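Local coordinates for type I site-specific restriction-modification system, R (Restriction) subunit (Vibrio vulnificus, PDB 3H1T), which probably hydrolyses ATP to translocate DNA and takes part in its cleavage as the motor subunit of a type I restriction enzyme, here an N-terminal fragment, at residues T204-T209 against G369-Y374; E148-L153 against E162-L167; A280-I285 against I306-C311; D431-T436 against T499-T504. All coordinates share one frame; numbering follows the deposited sequence.

Interaction 1 (T204-T209 against G369-Y374); sequences TMATGT and GFLAPY
Gly-208 and Leu-371 stand opposite each other with their CA atoms 7.5 Å apart, the first in a type II beta turn from Ala-206 to Thr-209 and the second in the irregular chain that follows the Schellman motif at Gly-369. Gly-208 fills the third position of the turn with a phi of 89°, and Thr-209 N returns to Ala-206 O in a weak bond. Leu-371 carries the contact. Its CG lies anti to its own carbonyl carbon (chi1 -70°), which sends both methyls at the turn. CD1 rests between two apolar groups, 3.7 Å from Thr-209 CG2 and 4.0 Å from Ala-206 CB, and the leucine lies nearly perpendicular to the threonine. CD2 lies instead against backbone oxygens, at 3.6 Å from Gly-208 O and 3.9 Å from Thr-207 O. Beside this methyl a water bridges the backbones, donating to Gly-208 O over 2.8 Å and to Phe-370 O over 2.7 Å. The sequence of the turn, continuing strand 200-205, is that of the Walker A P-loop, while 369-374 leads into strand 374-381 of the other large helicase sheet. Between these two segments the contact is apolar apart from the methyl approaches to backbone oxygens and the water shared by two carbonyls, and it involves no charged group.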
# COMPACT_ATOMS: atom_id res chain seq x y z
N THR A 204 -8.26 0.48 -2.52
CA THR A 204 -7.08 0.31 -3.35
C THR A 204 -5.86 0.79 -2.59
O THR A 204 -5.79 1.94 -2.15
CB THR A 204 -7.19 1.10 -4.66
OG1 THR A 204 -8.41 0.77 -5.32
CG2 THR A 204 -6.02 0.77 -5.58
N MSE A 205 -4.90 -0.10 -2.41
CA MSE A 205 -3.67 0.22 -1.71
C MSE A 205 -2.50 -0.39 -2.46
O MSE A 205 -2.53 -1.57 -2.81
CB MSE A 205 -3.71 -0.33 -0.28
CG MSE A 205 -4.64 0.39 0.70
SE MSE A 205 -4.67 -0.48 2.46
CE MSE A 205 -3.16 0.42 3.25
N ALA A 206 -1.47 0.41 -2.70
CA ALA A 206 -0.28 -0.07 -3.39
C ALA A 206 0.32 -1.23 -2.59
O ALA A 206 0.28 -1.24 -1.36
CB ALA A 206 0.73 1.05 -3.53
N THR A 207 0.85 -2.22 -3.29
CA THR A 207 1.44 -3.37 -2.62
C THR A 207 2.54 -2.97 -1.64
O THR A 207 3.39 -2.13 -1.95
CB THR A 207 1.99 -4.38 -3.66
OG1 THR A 207 2.83 -5.33 -3.00
CG2 THR A 207 2.79 -3.67 -4.72
N GLY A 208 2.51 -3.56 -0.46
CA GLY A 208 3.51 -3.25 0.54
C GLY A 208 3.15 -2.09 1.43
O GLY A 208 4.02 -1.52 2.08
N THR A 209 1.88 -1.74 1.49
CA THR A 209 1.47 -0.62 2.33
C THR A 209 0.66 -1.02 3.57
O THR A 209 0.30 -0.16 4.36
CB THR A 209 0.70 0.45 1.51
OG1 THR A 209 -0.38 -0.16 0.78
CG2 THR A 209 1.62 1.11 0.53
N GLY A 369 7.50 8.49 2.25
CA GLY A 369 8.67 7.79 2.74
C GLY A 369 8.36 6.38 3.21
O GLY A 369 9.11 5.78 3.97
N PHE A 370 7.24 5.83 2.74
CA PHE A 370 6.82 4.49 3.13
C PHE A 370 7.05 3.42 2.08
O PHE A 370 6.94 2.23 2.36
CB PHE A 370 5.34 4.50 3.51
CG PHE A 370 5.06 5.19 4.82
CD1 PHE A 370 5.81 4.87 5.96
CD2 PHE A 370 4.04 6.13 4.93
CE1 PHE A 370 5.53 5.48 7.19
CE2 PHE A 370 3.75 6.75 6.15
CZ PHE A 370 4.50 6.42 7.28
N LEU A 371 7.33 3.85 0.86
CA LEU A 371 7.61 2.94 -0.24
C LEU A 371 8.86 3.50 -0.90
O LEU A 371 9.15 4.69 -0.77
CB LEU A 371 6.44 2.88 -1.22
CG LEU A 371 5.16 2.19 -0.76
CD1 LEU A 371 4.17 2.22 -1.91
CD2 LEU A 371 5.44 0.75 -0.33
N ALA A 372 9.60 2.65 -1.62
CA ALA A 372 10.85 3.07 -2.23
C ALA A 372 10.79 3.67 -3.63
O ALA A 372 10.04 3.22 -4.48
CB ALA A 372 11.84 1.91 -2.20
N PRO A 373 11.60 4.71 -3.88
CA PRO A 373 11.64 5.35 -5.20
C PRO A 373 12.44 4.48 -6.20
O PRO A 373 13.13 3.55 -5.77
CB PRO A 373 12.29 6.71 -4.90
CG PRO A 373 13.19 6.39 -3.73
CD PRO A 373 12.29 5.54 -2.87
N TYR A 374 12.39 4.77 -7.49
CA TYR A 374 13.09 3.92 -8.46
C TYR A 374 13.70 4.63 -9.66
O TYR A 374 13.30 5.74 -10.01
CB TYR A 374 12.11 2.85 -8.96
CG TYR A 374 10.82 3.44 -9.52
CD1 TYR A 374 10.76 3.95 -10.82
CD2 TYR A 374 9.67 3.57 -8.71
CE1 TYR A 374 9.61 4.57 -11.29
CE2 TYR A 374 8.53 4.20 -9.18
CZ TYR A 374 8.50 4.69 -10.47
OH TYR A 374 7.35 5.31 -10.89
O HOH W 1 5.13 0.62 3.57

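Interaction 2 (E148-L153 against E162-L167); sequences ELFKRL and EDLDTL
Leu-164 and Leu-167 of the short helix 164-167 both meet the ring of Phe-150. Ahead of them Asp-163 sets their spacing, its O accepting Thr-166 N at 3.2 Å and Leu-167 N at 3.1 Å in the helical turn. Leu-164 uses one branch: CD2 lies 3.9 Å from CE2 of Phe-150 and equally far from its CZ, the two side chains running antiparallel alongside one another. One turn further on, Leu-167 comes in from the direction opposed to Phe-150, with its CD2 3.8 Å from Phe-150 CE1 and 3.9 Å from CZ. Both methyls lie to the same side of the ring plane, obliquely, and share CZ at the far end of the ring. The ring is carried out from helix 146-157 because Phe-150 CG is anti to its backbone N (chi1 -173°), and Leu-167 makes the same choice (chi1 -170°) to aim its branch back. Further partners enclose the cluster: Tyr-82 stacks with Phe-150, while Leu-167 also touches Phe-86, of strand 86-93 in the N-terminal mixed sheet, and Leu-195 of helix 181-195. The arrangement is two consecutive helices joined by a short loop and closed by a small apolar cluster, probably at the junction between the N-terminal domain, consistent with the nuclease domain of HsdR subunits, and the helicase region.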
# COMPACT_ATOMS: atom_id res chain seq x y z
N GLU A 148 -19.57 18.37 19.69
CA GLU A 148 -20.22 19.10 18.60
C GLU A 148 -19.76 18.56 17.24
O GLU A 148 -20.58 18.29 16.36
CB GLU A 148 -19.91 20.60 18.69
CG GLU A 148 -20.42 21.29 19.95
CD GLU A 148 -20.12 22.78 19.97
OE1 GLU A 148 -19.08 23.19 19.40
OE2 GLU A 148 -20.89 23.55 20.58
N LEU A 149 -18.44 18.41 17.05
CA LEU A 149 -17.93 17.89 15.79
C LEU A 149 -18.36 16.46 15.48
O LEU A 149 -18.72 16.15 14.34
CB LEU A 149 -16.40 17.97 15.74
CG LEU A 149 -15.73 19.35 15.69
CD1 LEU A 149 -14.32 19.17 15.16
CD2 LEU A 149 -16.51 20.31 14.80
N PHE A 150 -18.31 15.59 16.48
CA PHE A 150 -18.68 14.19 16.31
C PHE A 150 -20.17 14.08 15.98
O PHE A 150 -20.59 13.18 15.26
CB PHE A 150 -18.37 13.40 17.58
CG PHE A 150 -18.57 11.92 17.45
CD1 PHE A 150 -17.83 11.18 16.54
CD2 PHE A 150 -19.49 11.25 18.26
CE1 PHE A 150 -17.98 9.79 16.43
CE2 PHE A 150 -19.65 9.86 18.16
CZ PHE A 150 -18.89 9.13 17.25
N LYS A 151 -20.97 15.00 16.51
CA LYS A 151 -22.41 15.00 16.22
C LYS A 151 -22.60 15.44 14.77
O LYS A 151 -23.53 15.01 14.10
CB LYS A 151 -23.16 15.96 17.15
CG LYS A 151 -23.24 15.54 18.61
CD LYS A 151 -24.60 14.91 18.96
CE LYS A 151 -25.18 15.46 20.27
NZ LYS A 151 -24.30 15.21 21.45
N ARG A 152 -21.73 16.34 14.31
CA ARG A 152 -21.79 16.83 12.93
C ARG A 152 -21.32 15.71 12.00
O ARG A 152 -21.88 15.49 10.93
CB ARG A 152 -20.85 18.02 12.70
CG ARG A 152 -21.26 19.36 13.29
CD ARG A 152 -20.35 20.44 12.70
NE ARG A 152 -20.11 21.57 13.59
CZ ARG A 152 -19.29 22.59 13.31
NH1 ARG A 152 -18.62 22.62 12.17
NH2 ARG A 152 -19.14 23.58 14.18
N LEU A 153 -20.27 15.01 12.42
CA LEU A 153 -19.69 13.93 11.64
C LEU A 153 -20.68 12.78 11.45
O LEU A 153 -20.87 12.31 10.33
CB LEU A 153 -18.40 13.44 12.33
CG LEU A 153 -17.35 12.65 11.55
CD1 LEU A 153 -17.60 11.16 11.67
CD2 LEU A 153 -17.38 13.10 10.10
N GLU A 162 -27.20 3.42 17.80
CA GLU A 162 -26.86 2.03 18.10
C GLU A 162 -25.49 1.65 17.55
O GLU A 162 -24.83 0.76 18.10
CB GLU A 162 -27.89 1.07 17.51
CG GLU A 162 -29.32 1.25 17.98
CD GLU A 162 -29.99 2.46 17.36
OE1 GLU A 162 -29.83 2.64 16.13
OE2 GLU A 162 -30.69 3.20 18.09
N ASP A 163 -25.05 2.31 16.49
CA ASP A 163 -23.77 1.98 15.87
C ASP A 163 -22.60 2.83 16.30
O ASP A 163 -21.49 2.66 15.81
CB ASP A 163 -23.90 2.03 14.34
CG ASP A 163 -24.94 1.06 13.80
OD1 ASP A 163 -24.89 -0.13 14.19
OD2 ASP A 163 -25.80 1.48 13.00
N LEU A 164 -22.82 3.75 17.23
CA LEU A 164 -21.74 4.60 17.70
C LEU A 164 -20.60 3.84 18.38
O LEU A 164 -19.44 4.23 18.26
CB LEU A 164 -22.27 5.66 18.67
CG LEU A 164 -23.17 6.72 18.03
CD1 LEU A 164 -23.61 7.74 19.08
CD2 LEU A 164 -22.39 7.41 16.91
N ASP A 165 -20.91 2.76 19.08
CA ASP A 165 -19.87 2.02 19.78
C ASP A 165 -19.05 1.15 18.84
O ASP A 165 -17.94 0.72 19.20
CB ASP A 165 -20.45 1.15 20.89
CG ASP A 165 -21.42 1.92 21.78
OD1 ASP A 165 -22.62 2.02 21.41
OD2 ASP A 165 -20.98 2.42 22.84
N THR A 166 -19.58 0.87 17.66
CA THR A 166 -18.81 0.09 16.72
C THR A 166 -17.89 1.08 16.03
O THR A 166 -16.69 0.83 15.88
CB THR A 166 -19.69 -0.61 15.70
OG1 THR A 166 -20.71 -1.34 16.39
CG2 THR A 166 -18.86 -1.60 14.88
N LEU A 167 -18.44 2.23 15.66
CA LEU A 167 -17.67 3.26 14.99
C LEU A 167 -16.46 3.65 15.82
O LEU A 167 -15.40 3.95 15.26
CB LEU A 167 -18.52 4.50 14.75
CG LEU A 167 -17.85 5.53 13.83
CD1 LEU A 167 -18.08 5.10 12.40
CD2 LEU A 167 -18.43 6.93 14.04

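Interaction 3 (A280-I285 against I306-C311); sequences AIYQSI and IIIDEC
The segment that carries the first three residues of the DECH box, the Walker B motif (motif II) of superfamily 2 helicases, completed by His-312, is touched by Tyr-282 through its phenol oxygen. Tyr-282 OH lies 3.5 Å from Ile-308 CG2 and 3.6 Å from Glu-310 O, a van der Waals approach. With CG anti to its carbonyl carbon (chi1 -60°), the tyrosine directs its ring toward strand 305-308, roughly perpendicular to the isoleucine side chain, and the ring also meets Trp-322 edge-to-face. Tyr-282 follows strand 277-281 directly, the chain turning there on Ile-281 O. That oxygen accepts Ser-284 N at 2.7 Å and Ser-284 OG at 3.0 Å, both from one face of its carbonyl plane, the hydroxyl tilted 35° out of it. The Glu-310 carboxylate leads away from the tyrosine: OE2 bonds to Thr-338 OG1 and His-312 N, and OE1 to Ala-339 N, which ties motif II to the TAT sequence of motif III. Strand 238-242 lies between 277-281 and 305-308, so the tyrosine reaches across one strand position. Such loops make up the C-terminal edge where RecA-like domains bind nucleotide, as this one probably does.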
# COMPACT_ATOMS: atom_id res chain seq x y z
N ALA A 280 -9.23 -18.68 4.36
CA ALA A 280 -9.31 -19.68 3.31
C ALA A 280 -8.61 -19.25 2.03
O ALA A 280 -8.65 -18.08 1.63
CB ALA A 280 -10.79 -20.00 3.02
N ILE A 281 -7.94 -20.20 1.40
CA ILE A 281 -7.25 -19.96 0.14
C ILE A 281 -8.17 -20.54 -0.92
O ILE A 281 -8.80 -21.57 -0.70
CB ILE A 281 -5.87 -20.68 0.13
CG1 ILE A 281 -4.77 -19.73 0.63
CG2 ILE A 281 -5.53 -21.16 -1.28
CD1 ILE A 281 -4.92 -19.31 2.08
N TYR A 282 -8.28 -19.87 -2.07
CA TYR A 282 -9.17 -20.34 -3.13
C TYR A 282 -9.06 -21.85 -3.41
O TYR A 282 -10.08 -22.53 -3.58
CB TYR A 282 -8.91 -19.56 -4.43
CG TYR A 282 -9.14 -18.06 -4.30
CD1 TYR A 282 -10.42 -17.53 -4.08
CD2 TYR A 282 -8.08 -17.15 -4.40
CE1 TYR A 282 -10.64 -16.15 -3.96
CE2 TYR A 282 -8.28 -15.77 -4.29
CZ TYR A 282 -9.56 -15.28 -4.07
OH TYR A 282 -9.78 -13.91 -3.96
N GLN A 283 -7.84 -22.38 -3.43
CA GLN A 283 -7.60 -23.80 -3.69
C GLN A 283 -8.31 -24.69 -2.66
O GLN A 283 -8.66 -25.84 -2.95
CB GLN A 283 -6.09 -24.08 -3.65
CG GLN A 283 -5.62 -25.22 -4.54
CD GLN A 283 -4.31 -25.84 -4.05
OE1 GLN A 283 -3.59 -25.25 -3.25
NE2 GLN A 283 -4.00 -27.04 -4.55
N SER A 284 -8.51 -24.17 -1.45
CA SER A 284 -9.14 -24.91 -0.37
C SER A 284 -10.65 -24.71 -0.29
O SER A 284 -11.37 -25.52 0.31
CB SER A 284 -8.52 -24.52 0.97
OG SER A 284 -7.35 -23.75 0.79
N ILE A 285 -11.14 -23.63 -0.89
CA ILE A 285 -12.56 -23.32 -0.86
C ILE A 285 -13.04 -23.04 -2.29
O ILE A 285 -13.94 -23.70 -2.81
CB ILE A 285 -12.82 -22.08 0.00
CG1 ILE A 285 -14.32 -21.83 0.17
CG2 ILE A 285 -12.18 -20.88 -0.66
CD1 ILE A 285 -15.01 -22.78 1.13
N ILE A 306 -17.11 -10.63 4.76
CA ILE A 306 -16.09 -11.32 4.00
C ILE A 306 -15.10 -10.28 3.49
O ILE A 306 -15.51 -9.26 2.91
CB ILE A 306 -16.69 -12.03 2.78
CG1 ILE A 306 -17.71 -13.08 3.23
CG2 ILE A 306 -15.56 -12.63 1.93
CD1 ILE A 306 -17.31 -14.50 2.93
N ILE A 307 -13.81 -10.52 3.70
CA ILE A 307 -12.78 -9.60 3.24
C ILE A 307 -11.84 -10.29 2.26
O ILE A 307 -11.26 -11.33 2.57
CB ILE A 307 -11.98 -9.04 4.45
CG1 ILE A 307 -12.90 -8.13 5.28
CG2 ILE A 307 -10.76 -8.24 3.98
CD1 ILE A 307 -12.35 -7.72 6.63
N ILE A 308 -11.70 -9.73 1.06
CA ILE A 308 -10.85 -10.32 0.03
C ILE A 308 -9.49 -9.65 -0.09
O ILE A 308 -9.41 -8.43 -0.30
CB ILE A 308 -11.56 -10.28 -1.33
CG1 ILE A 308 -12.93 -10.95 -1.19
CG2 ILE A 308 -10.69 -10.96 -2.40
CD1 ILE A 308 -13.80 -10.78 -2.38
N ASP A 309 -8.44 -10.45 0.02
CA ASP A 309 -7.06 -9.98 -0.06
C ASP A 309 -6.78 -9.22 -1.35
O ASP A 309 -6.22 -8.13 -1.31
CB ASP A 309 -6.11 -11.18 0.05
CG ASP A 309 -4.69 -10.78 0.43
OD1 ASP A 309 -4.47 -10.42 1.60
OD2 ASP A 309 -3.79 -10.84 -0.45
N GLU A 310 -7.15 -9.80 -2.49
CA GLU A 310 -6.97 -9.17 -3.82
C GLU A 310 -8.13 -9.57 -4.72
O GLU A 310 -8.34 -10.75 -4.99
CB GLU A 310 -5.66 -9.60 -4.48
CG GLU A 310 -5.52 -9.19 -5.97
CD GLU A 310 -5.56 -7.67 -6.20
OE1 GLU A 310 -4.69 -6.95 -5.68
OE2 GLU A 310 -6.47 -7.20 -6.92
N CYS A 311 -8.85 -8.56 -5.20
CA CYS A 311 -10.02 -8.76 -6.05
C CYS A 311 -9.73 -9.05 -7.52
O CYS A 311 -10.59 -9.55 -8.24
CB CYS A 311 -10.93 -7.55 -5.93
SG CYS A 311 -11.47 -7.25 -4.24

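Interaction 4 (D431-T436 against T499-T504); sequences DFMKRT and TPVILT
Met-433, a selenomethionine on helix 422-436, meets Ile-502 tip to tip at the tight part of the contact. Its CE is 3.4 Å from Ile-502 CD1, closer than usual for two carbons, and the same CD1 lies 3.5 Å from the selenium. Beside it the fit relaxes: the Met-433 CE methyl passes Val-501 CG1 at 3.9 Å, the two side chains running past one another in opposite directions. The turn about the CG-SE bond (chi3 71°) takes this methyl from the line of the side chain toward Val-501. Ile-502 also touches Val-444 of strand 441-446 and Leu-459 of helix 449-462, while Met-433 and Ile-502 both lean on Thr-442, so further neighbours pack around the tip. The outer side of the helix contrasts with this. Lys-434 and Arg-435 are exposed, and the Arg-435 guanidinium lies with one face over the helix's own backbone at Asp-431 O and Phe-432 N. Thr-436, likewise exposed, bonds back from OG1 to Phe-432 O at 2.9 Å, the donor standing 40° out of the carbonyl plane. Its CG2 lies over one face of the Phe-432 ring, toward the rim. Strand 502-505 is paired in parallel with 441-446, the strand that follows this helix, and the arrangement is that of a helix packed on the largely parallel sheet of the second RecA-like domain of a helicase.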
# COMPACT_ATOMS: atom_id res chain seq x y z
N ASP A 431 27.40 -6.79 -16.55
CA ASP A 431 28.30 -5.63 -16.60
C ASP A 431 27.72 -4.55 -15.71
O ASP A 431 28.45 -3.90 -14.97
CB ASP A 431 28.42 -5.09 -18.03
CG ASP A 431 29.34 -5.93 -18.90
OD1 ASP A 431 30.05 -6.81 -18.38
OD2 ASP A 431 29.35 -5.68 -20.13
N PHE A 432 26.41 -4.37 -15.79
CA PHE A 432 25.72 -3.37 -14.98
C PHE A 432 26.01 -3.67 -13.51
O PHE A 432 26.50 -2.82 -12.78
CB PHE A 432 24.21 -3.40 -15.26
CG PHE A 432 23.39 -2.62 -14.27
CD1 PHE A 432 23.00 -3.19 -13.06
CD2 PHE A 432 23.00 -1.31 -14.54
CE1 PHE A 432 22.24 -2.47 -12.13
CE2 PHE A 432 22.25 -0.57 -13.62
CZ PHE A 432 21.87 -1.16 -12.41
N MSE A 433 25.72 -4.89 -13.08
CA MSE A 433 25.96 -5.26 -11.70
C MSE A 433 27.44 -5.15 -11.29
O MSE A 433 27.74 -4.86 -10.13
CB MSE A 433 25.43 -6.68 -11.44
CG MSE A 433 23.91 -6.76 -11.57
SE MSE A 433 23.12 -8.48 -11.12
CE MSE A 433 23.40 -8.44 -9.19
N LYS A 434 28.35 -5.40 -12.23
CA LYS A 434 29.77 -5.31 -11.94
C LYS A 434 30.15 -3.86 -11.66
O LYS A 434 31.02 -3.58 -10.82
CB LYS A 434 30.61 -5.90 -13.10
CG LYS A 434 30.81 -7.42 -12.99
CD LYS A 434 31.55 -8.05 -14.18
CE LYS A 434 31.96 -9.50 -13.85
NZ LYS A 434 32.43 -10.27 -15.05
N ARG A 435 29.48 -2.92 -12.33
CA ARG A 435 29.79 -1.52 -12.11
C ARG A 435 28.97 -0.92 -10.97
O ARG A 435 29.20 0.23 -10.61
CB ARG A 435 29.59 -0.70 -13.39
CG ARG A 435 28.15 -0.46 -13.80
CD ARG A 435 28.07 0.39 -15.05
NE ARG A 435 28.36 -0.36 -16.26
CZ ARG A 435 27.44 -0.88 -17.06
NH1 ARG A 435 26.15 -0.73 -16.77
NH2 ARG A 435 27.79 -1.55 -18.15
N THR A 436 28.06 -1.69 -10.37
CA THR A 436 27.25 -1.16 -9.28
C THR A 436 27.32 -1.91 -7.95
O THR A 436 27.74 -1.35 -6.95
CB THR A 436 25.77 -1.05 -9.69
OG1 THR A 436 25.31 -2.33 -10.16
CG2 THR A 436 25.60 -0.02 -10.80
N THR A 499 23.14 -14.73 -0.53
CA THR A 499 22.76 -15.43 -1.76
C THR A 499 21.54 -16.33 -1.53
O THR A 499 21.25 -16.72 -0.40
CB THR A 499 23.92 -16.29 -2.30
OG1 THR A 499 24.24 -17.31 -1.35
CG2 THR A 499 25.15 -15.46 -2.57
N PRO A 500 20.80 -16.66 -2.61
CA PRO A 500 21.01 -16.26 -4.01
C PRO A 500 20.98 -14.75 -4.18
O PRO A 500 20.36 -14.03 -3.39
CB PRO A 500 19.83 -16.91 -4.74
CG PRO A 500 19.50 -18.09 -3.88
CD PRO A 500 19.58 -17.48 -2.50
N VAL A 501 21.65 -14.25 -5.20
CA VAL A 501 21.64 -12.83 -5.46
C VAL A 501 20.60 -12.57 -6.55
O VAL A 501 19.82 -11.63 -6.48
CB VAL A 501 23.03 -12.35 -5.89
CG1 VAL A 501 23.00 -10.87 -6.18
CG2 VAL A 501 24.02 -12.66 -4.80
N ILE A 502 20.56 -13.46 -7.54
CA ILE A 502 19.65 -13.37 -8.67
C ILE A 502 18.67 -14.52 -8.74
O ILE A 502 19.08 -15.67 -8.72
CB ILE A 502 20.38 -13.44 -10.03
CG1 ILE A 502 21.75 -12.76 -9.97
CG2 ILE A 502 19.48 -12.86 -11.10
CD1 ILE A 502 21.67 -11.32 -9.80
N LEU A 503 17.39 -14.21 -8.84
CA LEU A 503 16.38 -15.25 -8.99
C LEU A 503 15.76 -15.03 -10.36
O LEU A 503 15.49 -13.89 -10.74
CB LEU A 503 15.27 -15.13 -7.93
CG LEU A 503 15.47 -15.43 -6.44
CD1 LEU A 503 14.10 -15.35 -5.74
CD2 LEU A 503 16.06 -16.81 -6.26
N THR A 504 15.55 -16.10 -11.12
CA THR A 504 14.91 -15.96 -12.41
C THR A 504 13.57 -16.67 -12.23
O THR A 504 13.46 -17.65 -11.47
CB THR A 504 15.71 -16.64 -13.54
OG1 THR A 504 15.77 -18.04 -13.30
CG2 THR A 504 17.12 -16.09 -13.58

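Interactions 1 and 3 concern the same seven-stranded parallel sheet: interaction 3 is nested in the chain loop that interaction 1 closes, and their nearest atoms are about 6 Å apart, which fits the P-loop and the DECH box sharing a presumed ATP site. Interaction 1 also reaches toward the second helicase domain, the domain that contains interaction 4, about 10 Å off at nearest atoms. Interaction 2 lies on the N-terminal side, about 12 Å from interaction 3 and about 17 Å from interaction 1 between nearest atoms. Interactions 2 and 4 flank the centre of the chain on opposite sides, their centres about 55 Å apart, with interaction 1 near that centre.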